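Local atomic coordinates of DNA repair protein RAD2 (Saccharomyces cerevisiae, PDB entry 4Q0W), a protein that cuts single-stranded DNA as an endonuclease in excision repair of damaged DNA, essential for the incision step, with magnesium ions that probably take part in catalysis. Residues Pro80-Arg90 with Leu240-Leu248; Ser193-Thr201 with Arg230-Gln238. All blocks are in the same frame, centred on the assembly; numbering follows the deposited sequence.

How the contacts relate
From the N terminus, the chain reaches contact 1 first, where helix 81-98 of the N-domain meets the turn 240-248 of the I-domain and closes a loop of some 150 residues. Contact 2 lies wholly within that loop: the short helix 194-197, after strand 187-189 of the central mixed sheet, packs on helix 230-240, closing a smaller loop that holds strands 202-205 and 213-218. Helix 230-240 runs straight on into the turn of contact 1, so the two meet: Thr245 packs on Ala237, Tyr244 on Phe198, and the carboxylates of Asp243 and Asp194 come close beside the calcium ion. Together they tie helix 81-98 to the metal site.

Contact 1 (Pro80-Arg90 with Leu240-Leu248); sequences PVLKRETIRQR and LGSDYTNGL. With K (potassium ion), chain F.
Asn246 and Arg90 carry much of the polar contact between helix 81-98 and the loop 240-248. Asn246 ND2 gives a nearly straight bond to Thr86 O (3.1 Å, 167°), which also accepts from Arg90 N, while Asn246 OD1 takes weak bonds from Arg90 NE and NH2. Arg90, bent at its third torsion (-63°), brings NH2 to Ser242 O at 2.8 Å; the acceptor lies in the guanidinium plane, but the donor stands above the carbonyl plane. A water links Arg90 NH1 to Asp243 OD1. Lys83, stretched out alongside Asp243 and pointing the same way, makes a salt bridge from NZ to OD2 (3.2 Å).

Around Asp243 O the packing is close. Lys83 CA donates a CH...O contact to it (3.3 Å), and Thr86 CB lies 3.2 Å from the same oxygen. Within the helix, Thr86 OG1 turns back to bond Leu82 O.

Packing centres on Tyr244: Leu82 CD2 meets its CB at 3.9 Å, Lys83 CB sits at the ring edge, and Pro80 CG lies 3.5 Å from Tyr244 OH. Nearby, a potassium ion is held by Leu248 O, Met251 O, a DNA phosphate and waters. The loop after helix 230-240, with its type I turn from Ser242 to Thr245 and Asp243 probably a magnesium ligand, as in related nucleases, joins the N- and I-domains at the metal site of an XPG/RAD2 nuclease.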
loop_
_atom_site.group_PDB
_atom_site.type_symbol
_atom_site.label_atom_id
_atom_site.label_comp_id
_atom_site.label_asym_id
_atom_site.label_seq_id
_atom_site.Cartn_x
_atom_site.Cartn_y
_atom_site.Cartn_z
ATOM N N PRO A 80 -12.855 27.588 10.566
ATOM C CA PRO A 80 -14.283 27.429 10.259
ATOM C C PRO A 80 -14.888 26.286 11.069
ATOM O O PRO A 80 -14.201 25.304 11.328
ATOM C CB PRO A 80 -14.285 27.085 8.768
ATOM C CG PRO A 80 -13.010 27.743 8.240
ATOM C CD PRO A 80 -12.011 27.542 9.354
ATOM N N VAL A 81 -16.143 26.433 11.482
ATOM C CA VAL A 81 -16.814 25.430 12.309
ATOM C C VAL A 81 -16.753 24.028 11.667
ATOM O O VAL A 81 -16.484 23.034 12.346
ATOM C CB VAL A 81 -18.292 25.839 12.550
ATOM C CG1 VAL A 81 -19.073 24.717 13.261
ATOM C CG2 VAL A 81 -18.369 27.137 13.353
ATOM N N LEU A 82 -16.978 23.956 10.359
ATOM C CA LEU A 82 -17.014 22.667 9.663
ATOM C C LEU A 82 -15.669 21.929 9.771
ATOM O O LEU A 82 -15.623 20.699 9.908
ATOM C CB LEU A 82 -17.436 22.854 8.195
ATOM C CG LEU A 82 -17.513 21.568 7.356
ATOM C CD1 LEU A 82 -18.406 20.520 8.032
ATOM C CD2 LEU A 82 -18.024 21.855 5.958
ATOM N N LYS A 83 -14.580 22.688 9.711
ATOM C CA LYS A 83 -13.242 22.136 9.916
ATOM C C LYS A 83 -13.058 21.594 11.336
ATOM O O LYS A 83 -12.583 20.474 11.526
ATOM C CB LYS A 83 -12.176 23.204 9.617
ATOM C CG LYS A 83 -10.738 22.698 9.784
ATOM C CD LYS A 83 -9.720 23.639 9.110
ATOM C CE LYS A 83 -8.282 23.110 9.236
ATOM N NZ LYS A 83 -7.282 24.103 8.724
ATOM N N ARG A 84 -13.439 22.387 12.337
ATOM C CA ARG A 84 -13.300 21.956 13.728
ATOM C C ARG A 84 -14.082 20.664 13.943
ATOM O O ARG A 84 -13.601 19.727 14.597
ATOM C CB ARG A 84 -13.772 23.064 14.690
ATOM C CG ARG A 84 -13.508 22.759 16.176
ATOM C CD ARG A 84 -13.644 24.001 17.066
ATOM N NE ARG A 84 -14.790 24.832 16.697
ATOM C CZ ARG A 84 -16.029 24.653 17.151
ATOM N NH1 ARG A 84 -17.002 25.460 16.749
ATOM N NH2 ARG A 84 -16.298 23.666 18.003
ATOM N N GLU A 85 -15.274 20.595 13.353
ATOM C CA GLU A 85 -16.116 19.414 13.510
ATOM C C GLU A 85 -15.519 18.198 12.809
ATOM O O GLU A 85 -15.466 17.110 13.386
ATOM C CB GLU A 85 -17.527 19.704 12.990
ATOM C CG GLU A 85 -18.285 20.715 13.864
ATOM C CD GLU A 85 -19.572 21.198 13.220
ATOM O OE1 GLU A 85 -20.400 21.800 13.942
ATOM O OE2 GLU A 85 -19.745 20.984 11.996
ATOM N N THR A 86 -15.081 18.386 11.562
ATOM C CA THR A 86 -14.492 17.294 10.778
ATOM C C THR A 86 -13.291 16.683 11.495
ATOM O O THR A 86 -13.202 15.468 11.685
ATOM C CB THR A 86 -13.996 17.784 9.397
ATOM O OG1 THR A 86 -15.088 18.327 8.639
ATOM C CG2 THR A 86 -13.339 16.622 8.620
ATOM N N ILE A 87 -12.354 17.542 11.876
ATOM C CA ILE A 87 -11.127 17.092 12.511
ATOM C C ILE A 87 -11.380 16.398 13.850
ATOM O O ILE A 87 -10.792 15.344 14.130
ATOM C CB ILE A 87 -10.155 18.268 12.708
ATOM C CG1 ILE A 87 -9.728 18.822 11.348
ATOM C CG2 ILE A 87 -8.936 17.840 13.546
ATOM C CD1 ILE A 87 -8.882 20.080 11.446
ATOM N N ARG A 88 -12.242 16.979 14.683
ATOM C CA ARG A 88 -12.509 16.362 15.981
ATOM C C ARG A 88 -13.160 14.986 15.788
ATOM O O ARG A 88 -12.843 14.035 16.512
ATOM C CB ARG A 88 -13.351 17.280 16.886
ATOM C CG ARG A 88 -14.839 17.321 16.541
ATOM C CD ARG A 88 -15.603 18.330 17.396
ATOM N NE ARG A 88 -17.044 18.244 17.135
ATOM C CZ ARG A 88 -17.895 19.257 17.287
ATOM N NH1 ARG A 88 -17.454 20.438 17.704
ATOM N NH2 ARG A 88 -19.184 19.092 17.008
ATOM N N GLN A 89 -14.044 14.861 14.795
ATOM C CA GLN A 89 -14.692 13.579 14.554
ATOM C C GLN A 89 -13.678 12.558 14.046
ATOM O O GLN A 89 -13.714 11.384 14.434
ATOM C CB GLN A 89 -15.866 13.734 13.582
ATOM C CG GLN A 89 -17.071 14.408 14.231
ATOM C CD GLN A 89 -18.076 14.931 13.229
ATOM O OE1 GLN A 89 -18.045 14.578 12.038
ATOM N NE2 GLN A 89 -18.981 15.785 13.705
ATOM N N ARG A 90 -12.762 13.015 13.196
ATOM C CA ARG A 90 -11.708 12.137 12.690
ATOM C C ARG A 90 -10.925 11.546 13.870
ATOM O O ARG A 90 -10.725 10.332 13.955
ATOM C CB ARG A 90 -10.788 12.917 11.742
ATOM C CG ARG A 90 -9.562 12.170 11.227
ATOM C CD ARG A 90 -8.705 13.103 10.359
ATOM N NE ARG A 90 -9.437 13.533 9.170
ATOM C CZ ARG A 90 -9.248 14.691 8.535
ATOM N NH1 ARG A 90 -8.335 15.557 8.971
ATOM N NH2 ARG A 90 -9.978 14.982 7.458
ATOM N N LEU A 240 -12.356 11.582 -1.103
ATOM C CA LEU A 240 -10.966 11.474 -0.673
ATOM C C LEU A 240 -10.773 11.920 0.773
ATOM O O LEU A 240 -9.906 11.392 1.482
ATOM C CB LEU A 240 -10.083 12.335 -1.584
ATOM C CG LEU A 240 -9.999 11.855 -3.034
ATOM C CD1 LEU A 240 -9.322 12.894 -3.915
ATOM C CD2 LEU A 240 -9.230 10.541 -3.046
ATOM N N GLY A 241 -11.577 12.891 1.202
ATOM C CA GLY A 241 -11.397 13.508 2.508
ATOM C C GLY A 241 -10.607 14.808 2.419
ATOM O O GLY A 241 -9.712 14.945 1.576
ATOM N N SER A 242 -10.933 15.762 3.296
ATOM C CA SER A 242 -10.191 17.014 3.397
ATOM C C SER A 242 -10.454 17.562 4.786
ATOM O O SER A 242 -10.998 16.856 5.636
ATOM C CB SER A 242 -10.683 18.029 2.370
ATOM O OG SER A 242 -12.001 18.478 2.698
ATOM N N ASP A 243 -10.101 18.822 5.008
ATOM C CA ASP A 243 -10.414 19.476 6.281
ATOM C C ASP A 243 -11.918 19.608 6.517
ATOM O O ASP A 243 -12.342 19.855 7.649
ATOM C CB ASP A 243 -9.811 20.881 6.334
ATOM C CG ASP A 243 -8.322 20.873 6.613
ATOM O OD1 ASP A 243 -7.814 19.832 7.094
ATOM O OD2 ASP A 243 -7.671 21.920 6.359
ATOM N N TYR A 244 -12.720 19.470 5.460
ATOM C CA TYR A 244 -14.161 19.757 5.573
ATOM C C TYR A 244 -15.056 18.528 5.509
ATOM O O TYR A 244 -16.289 18.648 5.594
ATOM C CB TYR A 244 -14.615 20.711 4.467
ATOM C CG TYR A 244 -14.215 22.156 4.654
ATOM C CD1 TYR A 244 -13.744 22.622 5.866
ATOM C CD2 TYR A 244 -14.341 23.062 3.611
ATOM C CE1 TYR A 244 -13.379 23.954 6.032
ATOM C CE2 TYR A 244 -13.987 24.383 3.765
ATOM C CZ TYR A 244 -13.506 24.822 4.980
ATOM O OH TYR A 244 -13.155 26.144 5.127
ATOM N N THR A 245 -14.443 17.360 5.328
ATOM C CA THR A 245 -15.174 16.104 5.216
ATOM C C THR A 245 -14.188 14.974 5.395
ATOM O O THR A 245 -13.044 15.061 4.930
ATOM C CB THR A 245 -15.874 15.955 3.825
ATOM O OG1 THR A 245 -16.320 14.607 3.652
ATOM C CG2 THR A 245 -14.906 16.304 2.667
ATOM N N ASN A 246 -14.634 13.905 6.051
ATOM C CA ASN A 246 -13.803 12.721 6.219
ATOM C C ASN A 246 -13.922 11.699 5.076
ATOM O O ASN A 246 -13.320 10.629 5.126
ATOM C CB ASN A 246 -14.040 12.108 7.612
ATOM C CG ASN A 246 -13.461 12.991 8.723
ATOM O OD1 ASN A 246 -12.314 13.432 8.624
ATOM N ND2 ASN A 246 -14.261 13.287 9.758
ATOM N N GLY A 247 -14.674 12.037 4.033
ATOM C CA GLY A 247 -14.687 11.208 2.832
ATOM C C GLY A 247 -15.219 9.801 3.044
ATOM O O GLY A 247 -15.931 9.539 4.017
ATOM N N LEU A 248 -14.882 8.885 2.136
ATOM C CA LEU A 248 -15.416 7.529 2.230
ATOM C C LEU A 248 -14.310 6.492 2.341
ATOM O O LEU A 248 -13.323 6.545 1.598
ATOM C CB LEU A 248 -16.274 7.197 1.006
ATOM C CG LEU A 248 -17.541 8.008 0.757
ATOM C CD1 LEU A 248 -18.286 7.416 -0.436
ATOM C CD2 LEU A 248 -18.443 8.041 1.989
HETATM K K K F . -10.534 7.471 1.964
HETATM O O HOH W 1 -7.694 17.404 6.632
HETATM O O HOH W 2 -8.698 9.278 1.452
HETATM O O HOH W 3 -10.941 9.558 3.444
HETATM O O HOH W 4 -10.446 7.113 4.502
#

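Contact 2 (Ser193-Thr201 with Arg230-Gln238); sequences SDVFLFGGT and RKNMIELAQ. With CA (calcium ion), chain E; nucleotides of chain C.
The metal-bearing helical turn of the I-domain, 194-197, rests here on helix 230-240. Leu197 is its main anchor: the side chain reaches across to the helix, CD2 lying 3.6 Å from Ala237 CB and equally near Met233 O, while CD1 meets Met233 CB at 3.8 Å. Leu197 CG lies 4.1 Å from Ile234 CG1. Met233 has CG anti to its carbonyl carbon (chi1 -70°) and an extended second torsion, which carries its sulfur to Phe196, with SD 3.8 Å from Phe196 CB; the sulfur sits obliquely to the phenyl ring, 5.4 Å from its centroid, in a Met-aromatic contact.

The short helix ends in a Schellman motif, with Gly200 N bonded to Val195 O, Gly199 N to Phe196 O, and Gly199 as the C-prime residue at positive phi. Arg230 bonds to the carbonyl of Leu197 at this end. Its chain, extended from CG to NE, carries the guanidinium to Leu197 O, to which NE donates (2.9 Å, 157°) and NH1 adds a weaker bond. The oxygen lies at the edge of the guanidinium, in its plane, although NE stands above the carbonyl plane. Gly199 N lies over one guanidinium face, toward its rim, so the flat group also packs on the turn itself. NH1 has a second, weak partner in Tyr317 O of helix 311-318, which packs against Leu197 and Ile234 as well.

At the start of the turn, Ser193 N gives an almost straight bond to OP1 of DA5 of chain C (3.0 Å, 177°), and Asp194 OD2 binds the calcium ion at 2.5 Å, together with two waters and Glu173. Asp194 is probably a ligand of the second magnesium ion, as in related nucleases, and its OD2 also accepts from Gly1 N.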
loop_
_atom_site.group_PDB
_atom_site.type_symbol
_atom_site.label_atom_id
_atom_site.label_comp_id
_atom_site.label_asym_id
_atom_site.label_seq_id
_atom_site.Cartn_x
_atom_site.Cartn_y
_atom_site.Cartn_z
ATOM N N SER A 193 -3.594 22.074 -1.331
ATOM C CA SER A 193 -4.546 21.834 -2.423
ATOM C C SER A 193 -5.941 22.425 -2.221
ATOM O O SER A 193 -6.693 22.552 -3.186
ATOM C CB SER A 193 -4.663 20.337 -2.727
ATOM O OG SER A 193 -4.993 19.590 -1.560
ATOM N N ASP A 194 -6.297 22.798 -0.991
ATOM C CA ASP A 194 -7.604 23.433 -0.756
ATOM C C ASP A 194 -7.820 24.687 -1.591
ATOM O O ASP A 194 -8.964 25.057 -1.879
ATOM C CB ASP A 194 -7.763 23.810 0.716
ATOM C CG ASP A 194 -8.151 22.640 1.558
ATOM O OD1 ASP A 194 -8.848 21.745 1.035
ATOM O OD2 ASP A 194 -7.757 22.601 2.736
ATOM N N VAL A 195 -6.726 25.354 -1.959
ATOM C CA VAL A 195 -6.820 26.613 -2.707
ATOM C C VAL A 195 -7.614 26.472 -4.022
ATOM O O VAL A 195 -8.320 27.401 -4.428
ATOM C CB VAL A 195 -5.404 27.225 -2.973
ATOM C CG1 VAL A 195 -4.577 26.305 -3.877
ATOM C CG2 VAL A 195 -5.518 28.599 -3.577
ATOM N N PHE A 196 -7.518 25.314 -4.680
ATOM C CA PHE A 196 -8.283 25.092 -5.914
ATOM C C PHE A 196 -9.785 25.068 -5.606
ATOM O O PHE A 196 -10.582 25.662 -6.333
ATOM C CB PHE A 196 -7.895 23.768 -6.587
ATOM C CG PHE A 196 -6.497 23.764 -7.182
ATOM C CD1 PHE A 196 -6.191 24.555 -8.279
ATOM C CD2 PHE A 196 -5.507 22.959 -6.646
ATOM C CE1 PHE A 196 -4.910 24.554 -8.818
ATOM C CE2 PHE A 196 -4.224 22.938 -7.187
ATOM C CZ PHE A 196 -3.926 23.740 -8.263
ATOM N N LEU A 197 -10.157 24.373 -4.529
ATOM C CA LEU A 197 -11.565 24.232 -4.141
ATOM C C LEU A 197 -12.172 25.570 -3.737
ATOM O O LEU A 197 -13.361 25.809 -3.966
ATOM C CB LEU A 197 -11.735 23.175 -3.035
ATOM C CG LEU A 197 -11.725 21.726 -3.547
ATOM C CD1 LEU A 197 -10.370 21.338 -4.148
ATOM C CD2 LEU A 197 -12.124 20.730 -2.459
ATOM N N PHE A 198 -11.346 26.462 -3.188
ATOM C CA PHE A 198 -11.779 27.827 -2.898
ATOM C C PHE A 198 -11.732 28.709 -4.147
ATOM O O PHE A 198 -11.863 29.929 -4.053
ATOM C CB PHE A 198 -10.910 28.466 -1.798
ATOM C CG PHE A 198 -11.087 27.843 -0.437
ATOM C CD1 PHE A 198 -12.338 27.802 0.167
ATOM C CD2 PHE A 198 -10.000 27.319 0.251
ATOM C CE1 PHE A 198 -12.499 27.231 1.441
ATOM C CE2 PHE A 198 -10.149 26.753 1.524
ATOM C CZ PHE A 198 -11.402 26.707 2.116
ATOM N N GLY A 199 -11.523 28.104 -5.313
ATOM C CA GLY A 199 -11.528 28.870 -6.545
ATOM C C GLY A 199 -10.214 29.539 -6.932
ATOM O O GLY A 199 -10.200 30.422 -7.795
ATOM N N GLY A 200 -9.113 29.131 -6.305
ATOM C CA GLY A 200 -7.808 29.668 -6.671
ATOM C C GLY A 200 -7.414 29.064 -8.007
ATOM O O GLY A 200 -7.640 27.879 -8.224
ATOM N N THR A 201 -6.838 29.856 -8.908
ATOM C CA THR A 201 -6.589 29.351 -10.256
ATOM C C THR A 201 -5.152 29.360 -10.754
ATOM O O THR A 201 -4.899 28.768 -11.784
ATOM C CB THR A 201 -7.429 30.094 -11.319
ATOM O OG1 THR A 201 -6.991 31.458 -11.420
ATOM C CG2 THR A 201 -8.920 30.050 -10.960
ATOM N N ARG A 230 -14.530 23.024 -10.798
ATOM C CA ARG A 230 -14.493 23.334 -9.375
ATOM C C ARG A 230 -15.452 22.451 -8.582
ATOM O O ARG A 230 -15.082 21.902 -7.538
ATOM C CB ARG A 230 -14.786 24.816 -9.142
ATOM C CG ARG A 230 -14.427 25.292 -7.734
ATOM C CD ARG A 230 -14.639 26.775 -7.600
ATOM N NE ARG A 230 -14.598 27.200 -6.208
ATOM C CZ ARG A 230 -14.891 28.429 -5.808
ATOM N NH1 ARG A 230 -14.835 28.743 -4.522
ATOM N NH2 ARG A 230 -15.236 29.350 -6.701
ATOM N N LYS A 231 -16.673 22.286 -9.088
ATOM C CA LYS A 231 -17.648 21.424 -8.411
ATOM C C LYS A 231 -17.154 19.978 -8.353
ATOM O O LYS A 231 -17.304 19.314 -7.325
ATOM C CB LYS A 231 -19.035 21.506 -9.070
ATOM C CG LYS A 231 -20.061 20.586 -8.399
ATOM C CD LYS A 231 -21.450 20.697 -9.023
ATOM C CE LYS A 231 -22.356 19.544 -8.574
ATOM N N ASN A 232 -16.557 19.488 -9.443
ATOM C CA ASN A 232 -15.957 18.159 -9.434
ATOM C C ASN A 232 -14.933 17.999 -8.309
ATOM O O ASN A 232 -14.904 16.969 -7.622
ATOM C CB ASN A 232 -15.220 17.864 -10.741
ATOM C CG ASN A 232 -16.147 17.678 -11.942
ATOM O OD1 ASN A 232 -15.736 17.952 -13.070
ATOM N ND2 ASN A 232 -17.378 17.199 -11.716
ATOM N N MET A 233 -14.058 18.997 -8.164
ATOM C CA MET A 233 -13.016 18.970 -7.134
ATOM C C MET A 233 -13.638 18.974 -5.741
ATOM O O MET A 233 -13.177 18.276 -4.834
ATOM C CB MET A 233 -12.066 20.164 -7.297
ATOM C CG MET A 233 -11.180 20.068 -8.550
ATOM S SD MET A 233 -9.952 21.396 -8.682
ATOM C CE MET A 233 -11.011 22.786 -9.031
ATOM N N ILE A 234 -14.692 19.761 -5.571
ATOM C CA ILE A 234 -15.356 19.820 -4.280
ATOM C C ILE A 234 -16.007 18.450 -3.990
ATOM O O ILE A 234 -16.055 18.010 -2.844
ATOM C CB ILE A 234 -16.385 20.965 -4.240
ATOM C CG1 ILE A 234 -15.680 22.313 -4.369
ATOM C CG2 ILE A 234 -17.223 20.916 -2.957
ATOM C CD1 ILE A 234 -16.630 23.517 -4.409
ATOM N N GLU A 235 -16.472 17.755 -5.028
ATOM C CA GLU A 235 -17.103 16.451 -4.807
ATOM C C GLU A 235 -16.060 15.358 -4.607
ATOM O O GLU A 235 -16.280 14.422 -3.838
ATOM C CB GLU A 235 -18.076 16.101 -5.942
ATOM C CG GLU A 235 -19.307 17.035 -6.012
ATOM C CD GLU A 235 -20.531 16.348 -6.637
ATOM O OE1 GLU A 235 -20.353 15.456 -7.499
ATOM O OE2 GLU A 235 -21.672 16.693 -6.255
ATOM N N LEU A 236 -14.925 15.472 -5.298
ATOM C CA LEU A 236 -13.769 14.617 -4.995
ATOM C C LEU A 236 -13.354 14.712 -3.517
ATOM O O LEU A 236 -13.007 13.703 -2.887
ATOM C CB LEU A 236 -12.574 14.994 -5.871
ATOM C CG LEU A 236 -12.490 14.498 -7.305
ATOM C CD1 LEU A 236 -11.247 15.123 -7.994
ATOM C CD2 LEU A 236 -12.429 12.952 -7.342
ATOM N N ALA A 237 -13.388 15.920 -2.959
ATOM C CA ALA A 237 -13.025 16.097 -1.553
ATOM C C ALA A 237 -13.891 15.182 -0.679
ATOM O O ALA A 237 -13.416 14.585 0.296
ATOM C CB ALA A 237 -13.178 17.544 -1.142
ATOM N N GLN A 238 -15.160 15.045 -1.053
ATOM C CA GLN A 238 -16.087 14.228 -0.268
ATOM C C GLN A 238 -15.900 12.726 -0.448
ATOM O O GLN A 238 -16.553 11.923 0.228
ATOM C CB GLN A 238 -17.528 14.643 -0.569
ATOM C CG GLN A 238 -17.815 16.041 -0.046
ATOM C CD GLN A 238 -19.072 16.627 -0.620
ATOM O OE1 GLN A 238 -20.178 16.284 -0.198
ATOM N NE2 GLN A 238 -18.917 17.518 -1.594
HETATM CA CA CA E . -6.834 24.248 4.356
ATOM P P DA C 5 -1.824 19.010 1.229
ATOM O OP1 DA C 5 -2.301 19.760 0.026
ATOM O OP2 DA C 5 -2.682 17.956 1.840
ATOM O "O5'" DA C 5 -0.397 18.324 0.953
ATOM C "C5'" DA C 5 0.713 19.157 0.552
ATOM C "C4'" DA C 5 1.941 18.325 0.245
ATOM O "O4'" DA C 5 2.507 17.823 1.481
ATOM C "C3'" DA C 5 1.713 17.108 -0.651
ATOM O "O3'" DA C 5 2.759 17.087 -1.617
ATOM C "C2'" DA C 5 1.775 15.917 0.317
ATOM C "C1'" DA C 5 2.734 16.429 1.393
ATOM N N9 DA C 5 2.536 15.928 2.756
ATOM C C8 DA C 5 1.365 15.891 3.474
ATOM N N7 DA C 5 1.512 15.412 4.692
ATOM C C5 DA C 5 2.874 15.128 4.784
ATOM C C6 DA C 5 3.668 14.591 5.821
ATOM N N6 DA C 5 3.175 14.242 7.019
ATOM N N1 DA C 5 4.993 14.435 5.580
ATOM C C2 DA C 5 5.483 14.793 4.387
ATOM N N3 DA C 5 4.834 15.303 3.336
ATOM C C4 DA C 5 3.520 15.444 3.601
HETATM O O HOH W 5 -5.436 22.406 5.214
HETATM O O HOH W 6 -5.030 24.546 5.868
#